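PDB 3M1P: ribose 5-phosphate isomerase from Trypanosoma cruzi, which probably catalyses the interconversion of ribose 5-phosphate and ribulose 5-phosphate, as a type B sugar-phosphate isomerase found here as a four-chain assembly. Local coordinates for residues A97-R100 and D104-I107; N106-G111 and I125-T130; C36-A41 and P47-R52; A54-V57 and E61-F64; S71-S76 and A87-D92. The protein carries 1 engineered substitution. All coordinates share one frame; numbering follows the deposited sequence.

Contact 1 of 5, residues A97-R100 and D104-I107; sequences AMSR and DANI
R100, near the end of helix 93-101, folds back on the turn that follows and forms a salt bridge with D104. Bends at chi2 (-74°) and chi3 (-55°) curl its chain round so that R100 NH1 meets D104 OD1 at 2.9 Å. The carboxylate oxygen lies nearly in the guanidinium plane and is met on its anti side, with an almost straight N-H...O angle of 170°. R100 NH1 also makes a weak bond to A105 O (2.8 Å), while a bridging water accepts from R100 NH2 and donates to D104 OD1.

The backbone bonds are the second element. A105 N donates to S99 O at 2.8 Å, and D104 N reaches R100 O only weakly. D104 is the first residue past the helix, with a positive phi that turns the chain back. This is a helix-to-strand turn of the Rossmann-like alpha/beta fold, from helix 93-101 into strand 107-111.

Apolar contact is slight: A105 CB lies 3.8 Å from S99 CB. The hydroxyl of S99 turns elsewhere, to A96 O within the helix.

The chemistry implies a buried arginine whose charge is probably balanced here by the carboxylate, with the carbonyl and a water completing the polar surroundings.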
# COMPACT_ATOMS: atom_id res chain seq x y z
N ALA A 97 6.16 11.93 -2.55
CA ALA A 97 6.49 13.25 -2.03
C ALA A 97 7.82 13.24 -1.30
O ALA A 97 8.67 14.11 -1.54
CB ALA A 97 5.36 13.78 -1.12
N MET A 98 8.02 12.26 -0.42
CA MET A 98 9.21 12.21 0.42
C MET A 98 10.49 11.88 -0.34
O MET A 98 11.59 12.30 0.06
CB MET A 98 9.02 11.23 1.58
CG MET A 98 7.94 11.66 2.59
SD MET A 98 8.10 13.34 3.23
CE MET A 98 9.79 13.33 3.86
N SER A 99 10.35 11.12 -1.43
CA SER A 99 11.46 10.82 -2.34
C SER A 99 12.05 12.11 -2.93
O SER A 99 13.27 12.22 -3.13
CB SER A 99 11.02 9.89 -3.46
OG SER A 99 10.19 10.55 -4.41
N ARG A 100 11.16 13.07 -3.18
CA ARG A 100 11.56 14.41 -3.61
C ARG A 100 12.04 15.29 -2.44
O ARG A 100 13.11 15.90 -2.52
CB ARG A 100 10.40 15.09 -4.38
CG ARG A 100 9.92 14.32 -5.62
CD ARG A 100 10.90 14.41 -6.80
NE ARG A 100 11.18 15.80 -7.14
CZ ARG A 100 12.37 16.39 -7.01
NH1 ARG A 100 13.45 15.71 -6.61
NH2 ARG A 100 12.49 17.68 -7.31
N ASP A 104 15.71 14.14 -2.94
CA ASP A 104 15.81 14.83 -4.22
C ASP A 104 15.87 13.80 -5.36
O ASP A 104 16.73 13.89 -6.26
CB ASP A 104 17.05 15.74 -4.22
CG ASP A 104 17.10 16.68 -5.41
OD1 ASP A 104 16.05 16.92 -6.03
OD2 ASP A 104 18.22 17.17 -5.72
N ALA A 105 14.98 12.82 -5.30
CA ALA A 105 14.95 11.74 -6.28
C ALA A 105 14.77 12.32 -7.67
O ALA A 105 14.00 13.26 -7.85
CB ALA A 105 13.82 10.74 -5.96
N ASN A 106 15.48 11.77 -8.65
CA ASN A 106 15.34 12.24 -10.02
C ASN A 106 14.67 11.21 -10.92
O ASN A 106 14.33 11.52 -12.05
CB ASN A 106 16.68 12.73 -10.62
CG ASN A 106 17.84 11.75 -10.37
OD1 ASN A 106 17.64 10.54 -10.29
ND2 ASN A 106 19.06 12.29 -10.25
N ILE A 107 14.49 9.99 -10.42
CA ILE A 107 13.69 9.00 -11.15
C ILE A 107 12.62 8.37 -10.24
O ILE A 107 12.93 7.92 -9.15
CB ILE A 107 14.57 7.89 -11.81
CG1 ILE A 107 15.51 8.49 -12.88
CG2 ILE A 107 13.67 6.77 -12.41
CD1 ILE A 107 16.39 7.50 -13.62
O HOH W 1 14.93 19.04 -7.47

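Contact 2 of 5, residues N106-G111 and I125-T130; sequences NIVCVG and ITFLQT
F127 lays its ring on V108 where strand 107-111 meets helix 117-129 in this Rossmann-like alpha/beta fold, in which helices cover a parallel sheet. F127 has the largest share of the buried surface, V108 the next and N106 a smaller one.

The phenyl group is carried to the strand by a CG set trans to the backbone N (chi1 -172°), which points the ring at the strand. There V108 CB sits almost exactly over the ring centre, 3.4 Å from the centroid and 7° off the ring normal, a close CH-pi contact. Both methyls lie over the same face, beside the bond to CB: V108 CG1 approaches F127 CD2 at 3.8 Å, and V108 CG2 approaches F127 CD1 at 3.9 Å. Valine and phenylalanine thus run past each other in opposite senses, the base of one against the flat of the other.

The far end of the ring reaches the strand backbone. F127 CZ stands 3.4 Å from V108 N and 3.5 Å from I107 C. N106 enters through its main chain alone; its side-chain amide is engaged elsewhere, OD1 with R86 N and ND2 with G84 O.

Other parts of the fold close in on the same pair. S99 and R100 of helix 93-101 touch F127, whereas I123, one helical turn earlier on helix 117-129, and V66 of the neighbouring strand 64-69 touch V108. At the rim of the phenyl group, in its plane, N106 C lies 3.9 Å from F127 CZ.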
# COMPACT_ATOMS: atom_id res chain seq x y z
N ASN A 106 15.48 11.77 -8.65
CA ASN A 106 15.34 12.24 -10.02
C ASN A 106 14.67 11.21 -10.92
O ASN A 106 14.33 11.52 -12.05
CB ASN A 106 16.68 12.73 -10.62
CG ASN A 106 17.84 11.75 -10.37
OD1 ASN A 106 17.64 10.54 -10.29
ND2 ASN A 106 19.06 12.29 -10.25
N ILE A 107 14.49 9.99 -10.42
CA ILE A 107 13.69 9.00 -11.15
C ILE A 107 12.62 8.37 -10.24
O ILE A 107 12.93 7.92 -9.15
CB ILE A 107 14.57 7.89 -11.81
CG1 ILE A 107 15.51 8.49 -12.88
CG2 ILE A 107 13.67 6.77 -12.41
CD1 ILE A 107 16.39 7.50 -13.62
N VAL A 108 11.37 8.36 -10.70
CA VAL A 108 10.30 7.67 -9.98
C VAL A 108 10.07 6.32 -10.64
O VAL A 108 10.01 6.22 -11.87
CB VAL A 108 8.98 8.52 -9.87
CG1 VAL A 108 8.35 8.86 -11.24
CG2 VAL A 108 7.96 7.84 -8.94
N CYS A 109 9.98 5.27 -9.82
CA CYS A 109 9.68 3.93 -10.31
C CYS A 109 8.35 3.46 -9.74
O CYS A 109 8.06 3.71 -8.58
CB CYS A 109 10.80 2.94 -9.94
SG CYS A 109 12.45 3.45 -10.56
N VAL A 110 7.57 2.78 -10.57
CA VAL A 110 6.27 2.24 -10.17
C VAL A 110 6.07 0.84 -10.76
O VAL A 110 6.69 0.47 -11.76
CB VAL A 110 5.09 3.15 -10.61
CG1 VAL A 110 5.16 4.52 -9.94
CG2 VAL A 110 5.04 3.31 -12.13
N GLY A 111 5.19 0.08 -10.11
CA GLY A 111 4.81 -1.24 -10.59
C GLY A 111 3.38 -1.26 -11.12
O GLY A 111 2.44 -0.96 -10.38
N ILE A 125 2.41 12.69 -10.62
CA ILE A 125 2.11 14.11 -10.40
C ILE A 125 2.78 14.65 -9.14
O ILE A 125 3.42 15.69 -9.17
CB ILE A 125 0.57 14.36 -10.41
CG1 ILE A 125 0.02 14.18 -11.85
CG2 ILE A 125 0.22 15.74 -9.76
CD1 ILE A 125 -1.50 13.91 -11.94
N THR A 126 2.63 13.93 -8.03
CA THR A 126 3.24 14.32 -6.77
C THR A 126 4.78 14.40 -6.86
O THR A 126 5.39 15.35 -6.37
CB THR A 126 2.83 13.35 -5.63
OG1 THR A 126 1.41 13.23 -5.61
CG2 THR A 126 3.34 13.87 -4.28
N PHE A 127 5.38 13.40 -7.48
CA PHE A 127 6.82 13.36 -7.71
C PHE A 127 7.29 14.60 -8.48
O PHE A 127 8.24 15.26 -8.08
CB PHE A 127 7.15 12.11 -8.50
CG PHE A 127 8.61 11.85 -8.65
CD1 PHE A 127 9.32 11.22 -7.64
CD2 PHE A 127 9.28 12.21 -9.83
CE1 PHE A 127 10.69 10.96 -7.79
CE2 PHE A 127 10.65 11.95 -9.99
CZ PHE A 127 11.35 11.34 -8.97
N LEU A 128 6.62 14.91 -9.59
CA LEU A 128 7.05 16.01 -10.45
C LEU A 128 6.83 17.37 -9.81
O LEU A 128 7.67 18.26 -9.95
CB LEU A 128 6.39 15.93 -11.83
CG LEU A 128 6.81 14.72 -12.68
CD1 LEU A 128 5.97 14.61 -13.93
CD2 LEU A 128 8.31 14.78 -13.02
N GLN A 129 5.73 17.51 -9.08
CA GLN A 129 5.34 18.79 -8.46
C GLN A 129 6.01 19.11 -7.11
O GLN A 129 6.10 20.28 -6.75
CB GLN A 129 3.83 18.87 -8.29
CG GLN A 129 3.04 18.99 -9.60
CD GLN A 129 1.53 19.08 -9.38
OE1 GLN A 129 1.06 18.92 -8.25
NE2 GLN A 129 0.78 19.32 -10.46
N THR A 130 6.45 18.09 -6.37
CA THR A 130 7.02 18.29 -5.04
C THR A 130 8.48 18.73 -5.11
O THR A 130 9.29 18.03 -5.70
CB THR A 130 6.90 17.01 -4.15
OG1 THR A 130 5.55 16.53 -4.17
CG2 THR A 130 7.31 17.30 -2.73

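Contact 3 of 5, residues C36-A41 and P47-R52; sequences CGPKTA and PDFASR
F49 and R52, one helical turn apart on helix 46-58, both reach the loop that leaves strand 31-35, but with different side-chain conformations. F49 keeps CG trans to its carbonyl carbon (chi1 -72°), and with chi2 at -86° the ring turns one face to P38. Over that face P38 CD stands 4.1 Å from the centroid, displaced toward the rim, a proline CH-pi contact; P38 CG is 4.0 Å from F49 CZ. At the edge, in the ring plane, C36 O lies 3.1 Å from F49 CD1, so the partly positive C-H rim faces a carbonyl oxygen.

R52 instead extends fully, with CG trans to the backbone N (chi1 -162°) and the chain straight on to NE. It runs beside C36, its CD 4.0 Å from C36 CB, and C36 CB lies over one face of the guanidinium. R52 NH1 donates to C36 O at 3.1 Å, a weak bond. One carbonyl therefore meets both side chains.

In the fold, V44 of the intervening loop touches both P38 and F49, and C36 is backbone-bonded to I7 of strand 3-9. Farther round helix 46-58, A50 leans on helix 73-80, and D48 makes a salt bridge to K144 of a second subunit.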
# COMPACT_ATOMS: atom_id res chain seq x y z
N CYS A 36 10.63 6.87 -24.12
CA CYS A 36 11.82 6.11 -24.48
C CYS A 36 11.64 4.62 -24.19
O CYS A 36 12.61 3.88 -24.12
CB CYS A 36 13.04 6.64 -23.72
SG CYS A 36 13.52 8.34 -24.14
N GLY A 37 10.39 4.18 -24.03
CA GLY A 37 10.10 2.79 -23.70
C GLY A 37 9.88 2.01 -24.98
O GLY A 37 10.06 2.56 -26.07
N PRO A 38 9.47 0.73 -24.86
CA PRO A 38 9.30 -0.06 -26.08
C PRO A 38 8.25 0.58 -26.99
O PRO A 38 7.28 1.17 -26.50
CB PRO A 38 8.81 -1.42 -25.56
CG PRO A 38 9.13 -1.44 -24.13
CD PRO A 38 9.10 -0.03 -23.66
N LYS A 39 8.47 0.48 -28.30
CA LYS A 39 7.51 1.00 -29.27
C LYS A 39 6.33 0.04 -29.45
O LYS A 39 5.28 0.44 -29.96
CB LYS A 39 8.19 1.31 -30.62
CG LYS A 39 9.33 2.35 -30.54
CD LYS A 39 9.64 3.01 -31.89
CE LYS A 39 10.84 3.96 -31.76
NZ LYS A 39 10.83 5.06 -32.78
N THR A 40 6.51 -1.21 -29.02
CA THR A 40 5.46 -2.24 -29.12
C THR A 40 5.37 -3.13 -27.87
O THR A 40 6.16 -2.98 -26.93
CB THR A 40 5.65 -3.12 -30.37
OG1 THR A 40 7.01 -3.56 -30.46
CG2 THR A 40 5.29 -2.34 -31.64
N ALA A 41 4.41 -4.06 -27.87
CA ALA A 41 4.09 -4.91 -26.70
C ALA A 41 5.04 -6.10 -26.49
O ALA A 41 4.87 -6.90 -25.55
CB ALA A 41 2.63 -5.40 -26.78
N PRO A 47 16.28 -3.89 -17.41
CA PRO A 47 17.52 -3.12 -17.22
C PRO A 47 17.93 -2.24 -18.41
O PRO A 47 18.50 -1.18 -18.20
CB PRO A 47 18.57 -4.21 -16.98
CG PRO A 47 17.79 -5.35 -16.43
CD PRO A 47 16.53 -5.33 -17.24
N ASP A 48 17.62 -2.68 -19.64
CA ASP A 48 17.92 -1.95 -20.88
C ASP A 48 17.21 -0.61 -20.97
O ASP A 48 17.78 0.38 -21.44
CB ASP A 48 17.55 -2.79 -22.12
CG ASP A 48 18.36 -4.07 -22.25
OD1 ASP A 48 19.54 -4.10 -21.81
OD2 ASP A 48 17.81 -5.05 -22.79
N PHE A 49 15.96 -0.57 -20.53
CA PHE A 49 15.21 0.68 -20.55
C PHE A 49 15.44 1.51 -19.29
O PHE A 49 15.44 2.74 -19.35
CB PHE A 49 13.73 0.43 -20.82
CG PHE A 49 13.46 0.02 -22.24
CD1 PHE A 49 13.26 0.99 -23.23
CD2 PHE A 49 13.42 -1.33 -22.60
CE1 PHE A 49 13.02 0.62 -24.55
CE2 PHE A 49 13.18 -1.71 -23.92
CZ PHE A 49 12.97 -0.74 -24.90
N ALA A 50 15.66 0.85 -18.16
CA ALA A 50 16.11 1.54 -16.96
C ALA A 50 17.40 2.29 -17.27
O ALA A 50 17.52 3.49 -16.98
CB ALA A 50 16.31 0.57 -15.80
N SER A 51 18.36 1.58 -17.87
CA SER A 51 19.66 2.15 -18.27
C SER A 51 19.45 3.32 -19.23
O SER A 51 20.01 4.39 -19.04
CB SER A 51 20.52 1.08 -18.95
OG SER A 51 21.76 1.63 -19.37
N ARG A 52 18.61 3.11 -20.24
CA ARG A 52 18.33 4.14 -21.24
C ARG A 52 17.88 5.45 -20.61
O ARG A 52 18.42 6.51 -20.92
CB ARG A 52 17.31 3.65 -22.27
CG ARG A 52 17.31 4.49 -23.52
CD ARG A 52 16.14 4.19 -24.41
NE ARG A 52 16.31 4.83 -25.71
CZ ARG A 52 15.51 4.66 -26.76
NH1 ARG A 52 14.44 3.86 -26.67
NH2 ARG A 52 15.77 5.30 -27.90

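Contact 4 of 5, residues A54-V57 and E61-F64; sequences AEMV and EVEF
M56 reaches V62 by a bend at its last torsion: chi3 of 70° swings CE off the otherwise extended chain and leaves it 3.7 Å from V62 CG1. V57, with CG1 trans to its backbone N (chi1 168°), offers its other methyl, CG2, to V62 CG2 at 3.7 Å. Of the V62 branches, CG1 thus goes to the end of M56, while CG2 meets V57 and also comes near the base of M56. The same V57 CG2 touches the backbone of F64 through its C atom at 3.8 Å. E61 lies across M56, its OE1 3.9 Å from M56 CG.

Polar contacts run through the main chain. M56 O accepts two weak bonds, from E61 N at 2.8 Å and from V62 N at 3.5 Å. A water donates to V57 O (2.7 Å) and V62 O (3.2 Å), bridging helix and loop.

This is a helix-to-strand turn of the Rossmann-like alpha/beta fold, from helix 46-58 into strand 64-69. Strand 3-9 lies alongside, with A6 touching M56 and V62.

Chemically, the link combines weak polar bonds with hydrocarbon packing, and no charged pair joins the two segments.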
# COMPACT_ATOMS: atom_id res chain seq x y z
N ALA A 54 17.87 6.20 -17.19
CA ALA A 54 18.86 6.57 -16.19
C ALA A 54 20.05 7.36 -16.76
O ALA A 54 20.46 8.36 -16.17
CB ALA A 54 19.36 5.32 -15.48
N GLU A 55 20.60 6.91 -17.89
CA GLU A 55 21.72 7.61 -18.53
C GLU A 55 21.31 9.01 -18.97
O GLU A 55 22.06 9.96 -18.77
CB GLU A 55 22.29 6.81 -19.71
CG GLU A 55 22.93 5.48 -19.33
CD GLU A 55 24.27 5.62 -18.61
OE1 GLU A 55 24.87 6.72 -18.62
OE2 GLU A 55 24.74 4.59 -18.06
N MET A 56 20.11 9.14 -19.53
CA MET A 56 19.58 10.44 -19.93
C MET A 56 19.53 11.40 -18.74
O MET A 56 19.90 12.57 -18.86
CB MET A 56 18.21 10.29 -20.57
CG MET A 56 18.24 9.55 -21.90
SD MET A 56 16.59 9.17 -22.51
CE MET A 56 16.01 10.82 -22.94
N VAL A 57 19.07 10.89 -17.60
CA VAL A 57 19.03 11.68 -16.37
C VAL A 57 20.46 12.03 -15.91
O VAL A 57 20.75 13.19 -15.63
CB VAL A 57 18.24 10.94 -15.23
CG1 VAL A 57 18.48 11.63 -13.88
CG2 VAL A 57 16.75 10.86 -15.55
N GLU A 61 20.28 15.13 -19.97
CA GLU A 61 19.46 15.33 -21.17
C GLU A 61 18.01 15.57 -20.82
O GLU A 61 17.29 16.25 -21.56
CB GLU A 61 19.55 14.12 -22.08
CG GLU A 61 20.88 13.99 -22.80
CD GLU A 61 20.97 12.70 -23.57
OE1 GLU A 61 19.94 12.25 -24.12
OE2 GLU A 61 22.09 12.15 -23.63
N VAL A 62 17.58 15.00 -19.70
CA VAL A 62 16.26 15.25 -19.12
C VAL A 62 16.47 15.54 -17.65
O VAL A 62 17.54 15.25 -17.10
CB VAL A 62 15.31 14.04 -19.32
CG1 VAL A 62 15.12 13.75 -20.81
CG2 VAL A 62 15.84 12.79 -18.60
N GLU A 63 15.47 16.13 -17.00
CA GLU A 63 15.57 16.40 -15.57
C GLU A 63 15.06 15.20 -14.75
O GLU A 63 15.60 14.90 -13.69
CB GLU A 63 14.80 17.67 -15.18
CG GLU A 63 14.89 18.01 -13.70
CD GLU A 63 14.10 19.23 -13.30
OE1 GLU A 63 13.39 19.79 -14.17
OE2 GLU A 63 14.17 19.65 -12.12
N PHE A 64 14.03 14.53 -15.25
CA PHE A 64 13.38 13.46 -14.50
C PHE A 64 13.22 12.19 -15.32
O PHE A 64 13.17 12.23 -16.55
CB PHE A 64 12.00 13.91 -14.00
CG PHE A 64 12.03 14.99 -12.96
CD1 PHE A 64 12.53 14.74 -11.68
CD2 PHE A 64 11.50 16.25 -13.23
CE1 PHE A 64 12.53 15.73 -10.70
CE2 PHE A 64 11.50 17.25 -12.28
CZ PHE A 64 12.01 16.99 -10.99
O HOH W 2 19.43 15.19 -14.48

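Contact 5 of 5, residues S71-S76 and A87-D92; sequences SGIGMS and AALCHD
L89 presses a methyl onto the flat peptide group between G72 and I73: CD1 stands almost directly above G72 C, at 3.8 Å, and is 3.5 Å from S71 O of the preceding peptide. Farther along 87-92 the ring of H91 has D92 OD1 over one face, 3.8 Å above the plane and displaced toward the rim, and it stacks with H91 of a second subunit.

The leucine gets there with CG trans to its backbone N (chi1 176°), which brings CG over the turn, and chi2 of 58° parts the methyls. While CD1 takes the peptide, L89 CD2 takes the isoleucine, 3.5 Å from I73 CG1. Nearer the strand, L89 CB meets S76 CB at 4.0 Å, and in one of its two conformers S76 turns its hydroxyl back along its own helix, S76 OG donating to I73 O at 2.7 Å.

This is the start of helix 73-80 seated against strand 87-89, the outermost strand at one end of the parallel sheet of the Rossmann-like fold. G72 takes the N-cap position with a positive phi, leaving L89 CD1 against its main chain. S71 forms an ST turn, its OG accepting from I73 N at 3.3 Å. In type B isomerases a glycine-rich turn of this kind is thought to offer backbone amides to an anionic intermediate, and the stretch here is consistent with that role.

A87 touches only marginally, its CB 4.3 Å from S76 O. Its backbone N is held by N80 OD1, from the next turn of helix 73-80.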
# COMPACT_ATOMS: atom_id res chain seq x y z
N SER A 71 6.75 -4.71 -11.14
CA SER A 71 6.82 -4.33 -9.74
C SER A 71 7.52 -2.97 -9.53
O SER A 71 7.25 -2.27 -8.55
CB SER A 71 7.57 -5.43 -8.99
OG SER A 71 8.88 -5.51 -9.52
N GLY A 72 8.41 -2.61 -10.46
CA GLY A 72 9.23 -1.42 -10.34
C GLY A 72 10.52 -1.65 -9.58
O GLY A 72 11.41 -0.78 -9.57
N ILE A 73 10.63 -2.81 -8.95
CA ILE A 73 11.78 -3.14 -8.10
C ILE A 73 13.05 -3.22 -8.94
O ILE A 73 14.03 -2.56 -8.62
CB ILE A 73 11.55 -4.46 -7.28
CG1 ILE A 73 10.45 -4.25 -6.24
CG2 ILE A 73 12.87 -4.93 -6.59
CD1 ILE A 73 9.85 -5.52 -5.70
N GLY A 74 13.02 -4.00 -10.01
CA GLY A 74 14.16 -4.14 -10.93
C GLY A 74 14.55 -2.84 -11.59
O GLY A 74 15.75 -2.51 -11.74
N MET A 75 13.54 -2.08 -12.01
CA MET A 75 13.74 -0.72 -12.48
C MET A 75 14.52 0.14 -11.50
O MET A 75 15.44 0.86 -11.90
CB MET A 75 12.38 -0.07 -12.83
CG MET A 75 11.72 -0.63 -14.09
SD MET A 75 12.75 -0.38 -15.57
CE MET A 75 11.56 -0.78 -16.85
N SER A 76 14.18 0.08 -10.22
CA SER A 76 14.85 0.90 -9.20
C SER A 76 16.26 0.39 -8.89
O SER A 76 17.15 1.19 -8.56
CB SER A 76 14.00 0.99 -7.93
OG SER A 76 14.01 -0.23 -7.21
N ALA A 87 16.88 6.93 -7.87
CA ALA A 87 15.65 6.33 -8.37
C ALA A 87 14.85 5.75 -7.21
O ALA A 87 15.34 4.87 -6.49
CB ALA A 87 15.96 5.25 -9.39
N ALA A 88 13.64 6.27 -7.06
CA ALA A 88 12.77 5.94 -5.94
C ALA A 88 11.60 5.07 -6.38
O ALA A 88 10.76 5.51 -7.19
CB ALA A 88 12.26 7.21 -5.28
N LEU A 89 11.54 3.85 -5.86
CA LEU A 89 10.35 3.02 -6.03
C LEU A 89 9.25 3.50 -5.08
O LEU A 89 9.38 3.44 -3.86
CB LEU A 89 10.66 1.54 -5.82
CG LEU A 89 9.46 0.56 -5.87
CD1 LEU A 89 8.68 0.64 -7.19
CD2 LEU A 89 9.96 -0.84 -5.61
N CYS A 90 8.18 4.03 -5.67
CA CYS A 90 7.06 4.57 -4.92
C CYS A 90 5.78 3.76 -5.14
O CYS A 90 5.55 3.24 -6.24
CB CYS A 90 6.81 6.03 -5.31
SG CYS A 90 8.24 7.06 -5.04
N HIS A 91 4.96 3.70 -4.08
CA HIS A 91 3.69 2.97 -4.11
C HIS A 91 2.51 3.82 -3.63
O HIS A 91 1.39 3.33 -3.53
CB HIS A 91 3.79 1.72 -3.24
CG HIS A 91 4.03 2.03 -1.80
ND1 HIS A 91 5.28 2.29 -1.30
CD2 HIS A 91 3.17 2.17 -0.76
CE1 HIS A 91 5.19 2.55 -0.00
NE2 HIS A 91 3.92 2.48 0.35
N ASP A 92 2.76 5.08 -3.31
CA ASP A 92 1.68 5.96 -2.89
C ASP A 92 2.14 7.41 -2.92
O ASP A 92 3.26 7.70 -3.32
CB ASP A 92 1.16 5.57 -1.48
CG ASP A 92 2.13 5.96 -0.36
OD1 ASP A 92 3.35 6.09 -0.62
OD2 ASP A 92 1.66 6.14 0.80

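Overall arrangement
From the N terminus, contact 3 comes first, closing the loop between strand 31-35 and helix 46-58; contact 4 then closes the turn from that helix into strand 64-69. Contact 5 follows, tying the head of helix 73-80 to strand 87-89, and contact 1 closes the turn after helix 93-101. Contact 2 starts on N106 and I107, where contact 1 ends, and brings helix 117-129 back onto strand 107-111. The five thus run in series, none nested, with only contacts 1 and 2 overlapping. Strands 87-89 and 107-111 are sheet neighbours, which joins contacts 2 and 5, whereas helix 46-58 serves contacts 3 and 4.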